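Local coordinates for protein Mypaa.01249.c (Mycobacterium paratuberculosis, PDB 3RD5) that is probably an oxidoreductase of the short-chain dehydrogenase/reductase family, built on a Rossmann-type fold, at residues R78-A81 against D82-G86; S138-A141 against H142-G145; A195-G198 against Y199-N203. All coordinates share one frame; numbering follows the deposited sequence.

How the contacts relate
The first contact along the chain is contact 1, where helix 74-82 ends in the loop that leads to strand 87-92. Contact 2 follows in the loop after strand 133-137, ahead of helix 161-185. Contact 3 comes last, in the loop after strand 191-195. All three are local turns in series; none nests in or crosses another. Contact 1 lies on the opposite side of the chain's centre from the other two, with centres about 30 Å and 29 Å away. Contacts 2 and 3 touch. Their adjoining strands are neighbours in the sheet, the S138 backbone bonds to A195, and S139 OG meets H201 O at 2.5 Å, probably as a hydrogen bond.

Contact 1 of 3, residues R78-A81 against D82-G86; sequences RRFA and DGVSG
V84 folds back under the end of helix 74-82 and places a methyl over the ring of F80. Its CB comes first and sits 3.6 Å from A81 O. From there the side chain forks. CG2 lies beside the backbone N of V84 and anti to the carbonyl carbon, and this turns it back toward the helix. It meets F80 O at 3.6 Å and F80 CZ at 3.8 Å. This is a CH-pi contact: V84 CG2 is 4.2 Å from the centroid of the F80 ring and 28° off its normal. With CG anti to the backbone N (chi1 168°), the F80 ring presents one face to this methyl.

The backbone bonds mark the end of the helix. V84 N donates to A81 O at 3.0 Å. Two residues earlier, D82 N keeps the i to i+4 helical bond to R78 O, at 3.0 Å. Between them, G83 N makes two weak bonds, to R79 O and F80 O. The spacing thus shortens from four residues to three as the helix ends.

Around the pair, F80 packs on I44 and A46 of strand 42-47 and on L122 of helix 110-126. V84 packs on L126 of that helix, and its carbonyl O accepts from R129. D82 stays on the exposed side. The arrangement is a helix C-terminal turn in an alpha-to-beta connection of a Rossmann fold, with its apolar side against the sheet and the next helix.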
loop_
_atom_site.group_PDB
_atom_site.type_symbol
_atom_site.label_atom_id
_atom_site.label_comp_id
_atom_site.label_asym_id
_atom_site.label_seq_id
_atom_site.Cartn_x
_atom_site.Cartn_y
_atom_site.Cartn_z
ATOM N N ARG A 78 10.907 11.604 -1.453
ATOM C CA ARG A 78 12.344 11.443 -1.720
ATOM C C ARG A 78 13.186 11.604 -0.465
ATOM O O ARG A 78 14.096 10.805 -0.211
ATOM C CB ARG A 78 12.799 12.421 -2.806
ATOM C CG ARG A 78 12.295 12.064 -4.174
ATOM C CD ARG A 78 12.958 12.908 -5.285
ATOM N NE ARG A 78 12.848 12.181 -6.534
ATOM C CZ ARG A 78 13.716 11.273 -6.965
ATOM N NH1 ARG A 78 14.844 10.993 -6.307
ATOM N NH2 ARG A 78 13.473 10.671 -8.105
ATOM N N ARG A 79 12.891 12.623 0.327
ATOM C CA ARG A 79 13.637 12.876 1.571
ATOM C C ARG A 79 13.446 11.690 2.546
ATOM O O ARG A 79 14.410 11.213 3.162
ATOM C CB ARG A 79 13.156 14.192 2.177
ATOM C CG ARG A 79 13.725 15.432 1.512
ATOM C CD ARG A 79 13.474 16.695 2.363
ATOM N NE ARG A 79 12.070 16.885 2.740
ATOM C CZ ARG A 79 11.132 17.480 2.003
ATOM N NH1 ARG A 79 11.419 17.989 0.805
ATOM N NH2 ARG A 79 9.894 17.589 2.474
ATOM N N PHE A 80 12.217 11.202 2.653
ATOM C CA PHE A 80 11.936 10.070 3.536
ATOM C C PHE A 80 12.686 8.824 3.068
ATOM O O PHE A 80 13.369 8.147 3.842
ATOM C CB PHE A 80 10.437 9.784 3.641
ATOM C CG PHE A 80 10.165 8.464 4.300
ATOM C CD1 PHE A 80 10.249 8.351 5.689
ATOM C CD2 PHE A 80 9.923 7.322 3.566
ATOM C CE1 PHE A 80 10.102 7.110 6.310
ATOM C CE2 PHE A 80 9.789 6.084 4.199
ATOM C CZ PHE A 80 9.877 5.992 5.574
ATOM N N ALA A 81 12.589 8.507 1.782
ATOM C CA ALA A 81 13.253 7.325 1.269
ATOM C C ALA A 81 14.747 7.358 1.459
ATOM O O ALA A 81 15.364 6.326 1.767
ATOM C CB ALA A 81 12.909 7.125 -0.231
ATOM N N ASP A 82 15.351 8.523 1.240
ATOM C CA ASP A 82 16.801 8.639 1.355
ATOM C C ASP A 82 17.270 8.389 2.774
ATOM O O ASP A 82 18.417 7.999 2.981
ATOM C CB ASP A 82 17.243 10.012 0.874
ATOM C CG ASP A 82 17.213 10.143 -0.655
ATOM O OD1 ASP A 82 17.104 9.123 -1.387
ATOM O OD2 ASP A 82 17.310 11.302 -1.119
ATOM N N GLY A 83 16.394 8.603 3.751
ATOM C CA GLY A 83 16.689 8.309 5.143
ATOM C C GLY A 83 16.551 6.877 5.595
ATOM O O GLY A 83 16.898 6.575 6.751
ATOM N N VAL A 84 16.018 6.009 4.729
ATOM C CA VAL A 84 15.873 4.586 5.070
ATOM C C VAL A 84 17.088 3.833 4.558
ATOM O O VAL A 84 17.262 3.669 3.337
ATOM C CB VAL A 84 14.593 3.990 4.458
ATOM C CG1 VAL A 84 14.465 2.515 4.823
ATOM C CG2 VAL A 84 13.383 4.740 4.979
ATOM N N SER A 85 17.939 3.378 5.472
ATOM C CA SER A 85 19.149 2.674 5.039
ATOM C C SER A 85 18.904 1.273 4.506
ATOM O O SER A 85 19.683 0.753 3.705
ATOM C CB SER A 85 20.175 2.608 6.170
ATOM O OG SER A 85 19.605 2.011 7.298
ATOM N N GLY A 86 17.804 0.656 4.934
ATOM C CA GLY A 86 17.441 -0.681 4.491
ATOM C C GLY A 86 16.163 -1.092 5.181
ATOM O O GLY A 86 15.828 -0.575 6.249
#

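Contact 2 of 3, residues S138-A141 against H142-G145; sequences SSMA and HWPG
The side chain of M140 runs alongside the indole of W143, pointing the same way. M140 SD is 4.2 Å from W143 NE1, and M140 CE is 4.2 Å from W143 CD1. The sulfur lies 5.0 Å from the centroid of the five-membered ring, 68° off its normal. This is an oblique Met-aromatic contact. Bends at chi2 and chi3 of M140 bring its end alongside the ring.

The M140 carbonyl serves the same tryptophan. Its O accepts from W143 N in a nearly straight bond (172°). It also sits at the ring edge, in plane, 3.2 Å from W143 CD1.

H142 grips the S139 carbonyl twice. Its backbone N and its ND1 each donate to S139 O at 3.0 Å, from opposite faces of the carbonyl plane. CG of H142 lies between its own backbone N and carbonyl carbon (chi1 87°), which curls the imidazole back to S139. The oxygen lies almost in the imidazole plane. NE2 pairs with the backbone N of S265, and the ring is held at both nitrogens. NE2 also lies 3.7 Å above the W143 ring plane, toward its rim.

S139 OG accepts from A141 N at 2.9 Å, an ST turn; its second partner is H201, probably through a hydrogen bond. A type I turn follows from H142 to G145.

Short-chain dehydrogenases usually carry their catalytic serine just after this strand, 133-137. Y165 and K169, with the spacing of the family's YxxxK motif, pack on A141 and S139. S138, S139, A141 and H142 all meet helix 161-185: S138 OG bonds to K169 O, A141 O to S166 OG, and H142 packs on L173. M140 packs on H196 and T202 of the loop after strand 191-195.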
loop_
_atom_site.group_PDB
_atom_site.type_symbol
_atom_site.label_atom_id
_atom_site.label_comp_id
_atom_site.label_asym_id
_atom_site.label_seq_id
_atom_site.Cartn_x
_atom_site.Cartn_y
_atom_site.Cartn_z
ATOM N N SER A 138 -5.130 -2.545 -1.161
ATOM C CA SER A 138 -6.175 -2.136 -2.084
ATOM C C SER A 138 -7.557 -2.218 -1.422
ATOM O O SER A 138 -7.684 -2.011 -0.209
ATOM C CB SER A 138 -6.018 -2.957 -3.355
ATOM O OG SER A 138 -6.954 -2.572 -4.378
ATOM N N SER A 139 -8.608 -2.463 -2.196
ATOM C CA SER A 139 -9.965 -2.439 -1.712
ATOM C C SER A 139 -10.890 -3.163 -2.667
ATOM O O SER A 139 -10.617 -3.189 -3.884
ATOM C CB SER A 139 -10.431 -0.979 -1.645
ATOM O OG SER A 139 -11.825 -0.842 -1.368
ATOM N N MET A 140 -12.021 -3.659 -2.170
ATOM C CA MET A 140 -13.132 -4.092 -3.024
ATOM C C MET A 140 -13.584 -3.001 -3.990
ATOM O O MET A 140 -14.154 -3.304 -5.059
ATOM C CB MET A 140 -14.318 -4.541 -2.167
ATOM C CG MET A 140 -14.135 -5.832 -1.446
ATOM S SD MET A 140 -13.999 -7.281 -2.426
ATOM C CE MET A 140 -15.692 -7.387 -2.994
ATOM N N ALA A 141 -13.363 -1.745 -3.643
ATOM C CA ALA A 141 -13.692 -0.641 -4.527
ATOM C C ALA A 141 -12.939 -0.665 -5.830
ATOM O O ALA A 141 -13.319 0.050 -6.768
ATOM C CB ALA A 141 -13.483 0.719 -3.818
ATOM N N HIS A 142 -11.914 -1.506 -5.970
ATOM C CA HIS A 142 -11.241 -1.617 -7.272
ATOM C C HIS A 142 -12.146 -2.141 -8.378
ATOM O O HIS A 142 -11.889 -1.840 -9.547
ATOM C CB HIS A 142 -9.962 -2.477 -7.202
ATOM C CG HIS A 142 -10.174 -3.961 -7.388
ATOM N ND1 HIS A 142 -10.384 -4.840 -6.338
ATOM C CD2 HIS A 142 -10.164 -4.721 -8.516
ATOM C CE1 HIS A 142 -10.471 -6.071 -6.819
ATOM N NE2 HIS A 142 -10.361 -6.028 -8.140
ATOM N N TRP A 143 -13.158 -2.916 -8.013
ATOM C CA TRP A 143 -13.958 -3.649 -9.024
ATOM C C TRP A 143 -14.588 -2.744 -10.084
ATOM O O TRP A 143 -14.450 -3.022 -11.274
ATOM C CB TRP A 143 -14.964 -4.566 -8.322
ATOM C CG TRP A 143 -14.400 -5.861 -7.827
ATOM C CD1 TRP A 143 -13.860 -6.131 -6.608
ATOM C CD2 TRP A 143 -14.344 -7.112 -8.571
ATOM N NE1 TRP A 143 -13.435 -7.460 -6.545
ATOM C CE2 TRP A 143 -13.741 -8.065 -7.731
ATOM C CE3 TRP A 143 -14.800 -7.503 -9.835
ATOM C CZ2 TRP A 143 -13.535 -9.402 -8.139
ATOM C CZ3 TRP A 143 -14.585 -8.849 -10.227
ATOM C CH2 TRP A 143 -13.969 -9.744 -9.378
ATOM N N PRO A 144 -15.247 -1.638 -9.695
ATOM C CA PRO A 144 -15.783 -0.726 -10.735
ATOM C C PRO A 144 -14.784 0.254 -11.303
ATOM O O PRO A 144 -15.149 1.094 -12.161
ATOM C CB PRO A 144 -16.883 0.041 -10.011
ATOM C CG PRO A 144 -16.448 0.010 -8.540
ATOM C CD PRO A 144 -15.831 -1.358 -8.366
ATOM N N GLY A 145 -13.550 0.212 -10.806
ATOM C CA GLY A 145 -12.547 1.180 -11.233
ATOM C C GLY A 145 -12.122 0.974 -12.683
ATOM O O GLY A 145 -12.194 -0.110 -13.219
#

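Contact 3 of 3, residues A195-G198 against Y199-N203; sequences AHPG and YSHTN
P197 and G198 follow strand 191-195, as a Pro-Gly pair does at this place in many short-chain dehydrogenases, and here the chain turns back so that H201 packs on the proline. P197 CG is 3.5 Å from H201 ND1, and the two side chains cross at about a right angle. P197 CB also touches S200 OG, at 3.7 Å. That hydroxyl lies at the edge of the imidazole, in its plane, and is hydrogen-bonded to H201 ND1 at 2.8 Å; either could be the donor. S200 OG reaches this place from between its backbone N and carbonyl carbon (chi1 60°).

G198 has a positive phi of 81°, a backbone angle that suits glycine. Its O points into the turn and accepts a weak bond from H201 N at 3.4 Å. T202 CG2 covers the same oxygen, also at 3.4 Å. T202 OG1 goes to a different carbonyl, donating to Y199 O at 2.8 Å.

A water bridges the turn. It donates to P197 O at 2.7 Å and accepts from S200 N at 2.9 Å. It also lies over the centre of one face of the Y199 ring. The Y199 hydroxyl bonds to D227 OD1 near the start of helix 226-240, and H201 packs on Y165.

Only one direct backbone bond spans the two segments, and it is weak. This is consistent with the turn depending also on the bridging water, the side-chain bonds of S200 and T202, and the packing of P197 CG on H201.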
loop_
_atom_site.group_PDB
_atom_site.type_symbol
_atom_site.label_atom_id
_atom_site.label_comp_id
_atom_site.label_asym_id
_atom_site.label_seq_id
_atom_site.Cartn_x
_atom_site.Cartn_y
_atom_site.Cartn_z
ATOM N N ALA A 195 -3.115 -6.800 -0.459
ATOM C CA ALA A 195 -4.125 -7.183 0.529
ATOM C C ALA A 195 -5.226 -6.162 0.500
ATOM O O ALA A 195 -5.035 -5.028 0.048
ATOM C CB ALA A 195 -3.493 -7.243 1.961
ATOM N N HIS A 196 -6.408 -6.519 1.007
ATOM C CA HIS A 196 -7.444 -5.528 1.235
ATOM C C HIS A 196 -8.214 -5.852 2.506
ATOM O O HIS A 196 -8.328 -7.026 2.864
ATOM C CB HIS A 196 -8.384 -5.395 0.008
ATOM C CG HIS A 196 -9.401 -6.474 -0.110
ATOM N ND1 HIS A 196 -10.663 -6.358 0.444
ATOM C CD2 HIS A 196 -9.339 -7.695 -0.692
ATOM C CE1 HIS A 196 -11.331 -7.468 0.192
ATOM N NE2 HIS A 196 -10.558 -8.312 -0.485
ATOM N N PRO A 197 -8.796 -4.812 3.144
ATOM C CA PRO A 197 -9.280 -4.995 4.524
ATOM C C PRO A 197 -10.721 -5.437 4.612
ATOM O O PRO A 197 -11.230 -5.562 5.746
ATOM C CB PRO A 197 -9.115 -3.595 5.125
ATOM C CG PRO A 197 -9.281 -2.694 3.946
ATOM C CD PRO A 197 -8.526 -3.384 2.854
ATOM N N GLY A 198 -11.403 -5.671 3.496
ATOM C CA GLY A 198 -12.836 -5.963 3.557
ATOM C C GLY A 198 -13.687 -4.719 3.683
ATOM O O GLY A 198 -13.397 -3.676 3.113
ATOM N N TYR A 199 -14.749 -4.832 4.473
ATOM C CA TYR A 199 -15.825 -3.849 4.495
ATOM C C TYR A 199 -15.419 -2.424 4.855
ATOM O O TYR A 199 -16.075 -1.461 4.440
ATOM C CB TYR A 199 -16.958 -4.311 5.454
ATOM C CG TYR A 199 -16.516 -4.411 6.906
ATOM C CD1 TYR A 199 -16.590 -3.299 7.744
ATOM C CD2 TYR A 199 -16.033 -5.589 7.439
ATOM C CE1 TYR A 199 -16.155 -3.368 9.064
ATOM C CE2 TYR A 199 -15.575 -5.670 8.769
ATOM C CZ TYR A 199 -15.661 -4.554 9.574
ATOM O OH TYR A 199 -15.213 -4.721 10.920
ATOM N N SER A 200 -14.390 -2.259 5.669
ATOM C CA SER A 200 -14.076 -0.893 6.170
ATOM C C SER A 200 -13.757 0.115 5.105
ATOM O O SER A 200 -14.003 1.308 5.297
ATOM C CB SER A 200 -12.905 -0.949 7.133
ATOM O OG SER A 200 -11.755 -1.442 6.551
ATOM N N HIS A 201 -13.205 -0.353 3.994
ATOM C CA HIS A 201 -12.794 0.562 2.898
ATOM C C HIS A 201 -13.620 0.339 1.671
ATOM O O HIS A 201 -13.137 0.151 0.560
ATOM C CB HIS A 201 -11.291 0.433 2.673
ATOM C CG HIS A 201 -10.501 1.034 3.789
ATOM N ND1 HIS A 201 -10.435 0.476 5.046
ATOM C CD2 HIS A 201 -9.785 2.187 3.856
ATOM C CE1 HIS A 201 -9.658 1.217 5.816
ATOM N NE2 HIS A 201 -9.238 2.257 5.116
ATOM N N THR A 202 -14.919 0.467 1.859
ATOM C CA THR A 202 -15.891 0.252 0.810
ATOM C C THR A 202 -17.008 1.283 1.007
ATOM O O THR A 202 -17.102 1.927 2.052
ATOM C CB THR A 202 -16.523 -1.152 0.828
ATOM O OG1 THR A 202 -17.373 -1.268 1.978
ATOM C CG2 THR A 202 -15.460 -2.225 0.823
ATOM N N ASN A 203 -17.867 1.385 0.002
ATOM C CA ASN A 203 -18.986 2.340 0.009
ATOM C C ASN A 203 -20.210 1.980 0.873
ATOM O O ASN A 203 -21.226 2.693 0.854
ATOM C CB ASN A 203 -19.387 2.631 -1.450
ATOM C CG ASN A 203 -20.068 1.442 -2.122
ATOM O OD1 ASN A 203 -20.418 0.479 -1.459
ATOM N ND2 ASN A 203 -20.263 1.519 -3.440
HETATM O O HOH W 1 -12.937 -4.186 7.348
#